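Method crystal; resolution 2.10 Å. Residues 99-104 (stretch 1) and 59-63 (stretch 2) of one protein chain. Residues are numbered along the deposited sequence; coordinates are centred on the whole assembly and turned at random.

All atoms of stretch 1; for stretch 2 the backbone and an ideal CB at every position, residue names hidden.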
# COMPACT_ATOMS: atom_id res chain seq x y z
N SER A 99 6.46 11.96 -5.59
CA SER A 99 5.73 10.90 -4.89
C SER A 99 6.44 9.57 -5.14
O SER A 99 6.86 9.27 -6.27
CB SER A 99 4.29 10.80 -5.38
OG SER A 99 3.58 9.85 -4.60
N PHE A 100 6.59 8.77 -4.10
CA PHE A 100 7.24 7.48 -4.22
C PHE A 100 6.39 6.52 -5.08
O PHE A 100 6.92 5.67 -5.82
CB PHE A 100 7.46 6.89 -2.82
CG PHE A 100 8.50 5.79 -2.77
CD1 PHE A 100 8.21 4.50 -3.23
CD2 PHE A 100 9.79 6.05 -2.30
CE1 PHE A 100 9.19 3.48 -3.23
CE2 PHE A 100 10.78 5.05 -2.31
CZ PHE A 100 10.48 3.77 -2.78
N PHE A 101 5.07 6.69 -5.00
CA PHE A 101 4.15 5.81 -5.71
C PHE A 101 3.03 6.54 -6.43
O PHE A 101 2.73 7.69 -6.13
CB PHE A 101 3.53 4.81 -4.72
CG PHE A 101 2.58 5.45 -3.73
CD1 PHE A 101 3.04 6.31 -2.75
CD2 PHE A 101 1.20 5.20 -3.80
CE1 PHE A 101 2.16 6.92 -1.85
CE2 PHE A 101 0.31 5.79 -2.91
CZ PHE A 101 0.79 6.66 -1.92
N TYR A 102 2.40 5.85 -7.37
CA TYR A 102 1.29 6.41 -8.14
C TYR A 102 0.16 5.39 -8.28
O TYR A 102 0.35 4.18 -8.09
CB TYR A 102 1.76 6.86 -9.53
CG TYR A 102 2.92 7.84 -9.48
CD1 TYR A 102 4.24 7.38 -9.41
CD2 TYR A 102 2.68 9.22 -9.43
CE1 TYR A 102 5.31 8.29 -9.29
CE2 TYR A 102 3.73 10.11 -9.31
CZ TYR A 102 5.04 9.65 -9.23
OH TYR A 102 6.05 10.55 -9.05
N ILE A 103 -1.02 5.88 -8.64
CA ILE A 103 -2.21 5.07 -8.80
C ILE A 103 -2.63 5.12 -10.27
O ILE A 103 -2.80 6.20 -10.84
CB ILE A 103 -3.35 5.62 -7.90
CG1 ILE A 103 -2.86 5.66 -6.44
CG2 ILE A 103 -4.62 4.78 -8.04
CD1 ILE A 103 -2.46 4.31 -5.87
N ARG A 104 -2.80 3.95 -10.89
CA ARG A 104 -3.18 3.88 -12.29
C ARG A 104 -4.35 2.90 -12.47
O ARG A 104 -4.59 2.03 -11.62
CB ARG A 104 -1.99 3.42 -13.15
CG ARG A 104 -0.74 4.30 -13.04
CD ARG A 104 -0.94 5.67 -13.67
NE ARG A 104 -1.16 5.60 -15.12
CZ ARG A 104 -0.18 5.51 -16.02
NH1 ARG A 104 1.09 5.49 -15.64
NH2 ARG A 104 -0.48 5.45 -17.31
N UNK A 59 -8.35 6.69 1.47
CA UNK A 59 -7.02 7.29 1.42
C UNK A 59 -5.99 6.18 1.31
O UNK A 59 -6.11 5.14 1.97
CB UNK A 59 -6.76 8.16 2.65
N UNK A 60 -4.98 6.40 0.48
CA UNK A 60 -3.92 5.43 0.25
C UNK A 60 -2.57 6.08 0.58
O UNK A 60 -2.23 7.12 0.03
CB UNK A 60 -3.95 4.92 -1.19
N UNK A 61 -1.81 5.46 1.48
CA UNK A 61 -0.51 5.96 1.89
C UNK A 61 0.56 4.89 1.78
O UNK A 61 0.27 3.69 1.78
CB UNK A 61 -0.57 6.49 3.32
N UNK A 62 1.80 5.33 1.69
CA UNK A 62 2.91 4.41 1.62
C UNK A 62 3.94 4.99 2.59
O UNK A 62 4.62 6.00 2.31
CB UNK A 62 3.45 4.25 0.20
N UNK A 63 4.04 4.33 3.74
CA UNK A 63 4.89 4.77 4.83
C UNK A 63 5.94 3.76 5.30
O UNK A 63 5.95 2.60 4.88
CB UNK A 63 4.00 5.15 6.02

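The two backbones run in roughly opposite directions, with 149° between the strand axes and a closest approach of 8.9 Å. That spacing is too wide for backbone hydrogen bonding, so whatever joins them must be side chain packing. The phi/psi values from 59 to 63 are all extended, which makes successive CB atoms alternate in direction.

Position 59 has no atom of stretch 1 within 5.5 Å of its ideal CB. Nothing visible selects a side chain, and polar, charged or apolar residues would all be compatible. The residue is Arg59, whose guanidinium hydrogen-bonds elsewhere in the structure.

At position 60 the CA-to-CB bond points toward stretch 1. The ideal CB lies 4.7 Å from Phe101 CE2 and 4.9 Å from Ile103 CD1, so the surroundings offered by stretch 1 are hydrocarbon, with no side-chain donor or acceptor. Room remains for a medium-sized apolar group: valine, leucine, isoleucine or methionine would be reasonable. The deposited residue is Ile60, with chi1 m and chi2 t. Its CG2 packs 3.9 Å from Phe101 CE2 and is also 4.5 Å from Ile103 CD1, while its CD1 lies 4.1 Å from Ile103 CD1, so Ile60 fills the space beside both side chains. Its backbone O also sits at the edge of the Phe101 ring, 3.6 Å from CZ, a contact independent of side chain identity.

Position 61 points away; its ideal CB is still 5.4 Å from Phe101 CZ, but further atoms can leave the interface, so stretch 1 sets little constraint. It is Arg61. Its CA lies 4.1 Å from Phe101 CZ, and its guanidinium hydrogen-bonds elsewhere in the structure.

Position 62 again points toward stretch 1 and is the most tightly approached: the ideal CB is 3.6 Å from Phe101 CE1, and its CA is 7.6 Å from that of Phe101. The CB lies over the Phe101 ring, while the Phe100 ring is available farther out. An apolar side chain is indicated; leucine or methionine could serve, and an aromatic could extend to Phe100. The residue is Phe62, chi1 t. Its CB makes a CH-pi contact, 3.9 Å from the centroid of the Phe101 ring and 28° off the normal. The ring then continues to Phe100, with CE2 3.7 Å from Phe100 CD1. These two rings meet obliquely, their planes at 43°.

Position 63 has no stretch 1 atom within 5.5 Å of its ideal CB. Extended backbone angles suit a beta-branched residue, though many others would fit. It is Val63, and it makes no contact with stretch 1.

Stretch 2 (59-63) RIRFV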
# COMPACT_ATOMS: atom_id res chain seq x y z
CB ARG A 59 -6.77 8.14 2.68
CG ARG A 59 -7.43 9.52 2.64
CD ARG A 59 -7.17 10.33 3.94
NE ARG A 59 -7.80 9.74 5.13
CZ ARG A 59 -7.15 9.16 6.13
NH1 ARG A 59 -5.82 9.08 6.11
NH2 ARG A 59 -7.81 8.71 7.20
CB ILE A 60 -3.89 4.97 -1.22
CG1 ILE A 60 -5.26 4.41 -1.61
CG2 ILE A 60 -2.79 3.92 -1.41
CD1 ILE A 60 -5.50 4.41 -3.12
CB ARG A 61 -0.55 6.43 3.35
CG ARG A 61 -1.41 7.68 3.64
CD ARG A 61 -1.02 8.23 5.05
NE ARG A 61 0.34 8.76 5.03
CZ ARG A 61 1.08 9.01 6.10
NH1 ARG A 61 2.31 9.49 5.95
NH2 ARG A 61 0.61 8.76 7.32
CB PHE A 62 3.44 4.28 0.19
CG PHE A 62 4.44 3.16 0.02
CD1 PHE A 62 4.09 1.84 0.35
CD2 PHE A 62 5.73 3.42 -0.47
CE1 PHE A 62 5.00 0.79 0.21
CE2 PHE A 62 6.66 2.38 -0.62
CZ PHE A 62 6.30 1.06 -0.28
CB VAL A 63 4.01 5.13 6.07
CG1 VAL A 63 2.85 6.00 5.62
CG2 VAL A 63 3.48 3.84 6.75
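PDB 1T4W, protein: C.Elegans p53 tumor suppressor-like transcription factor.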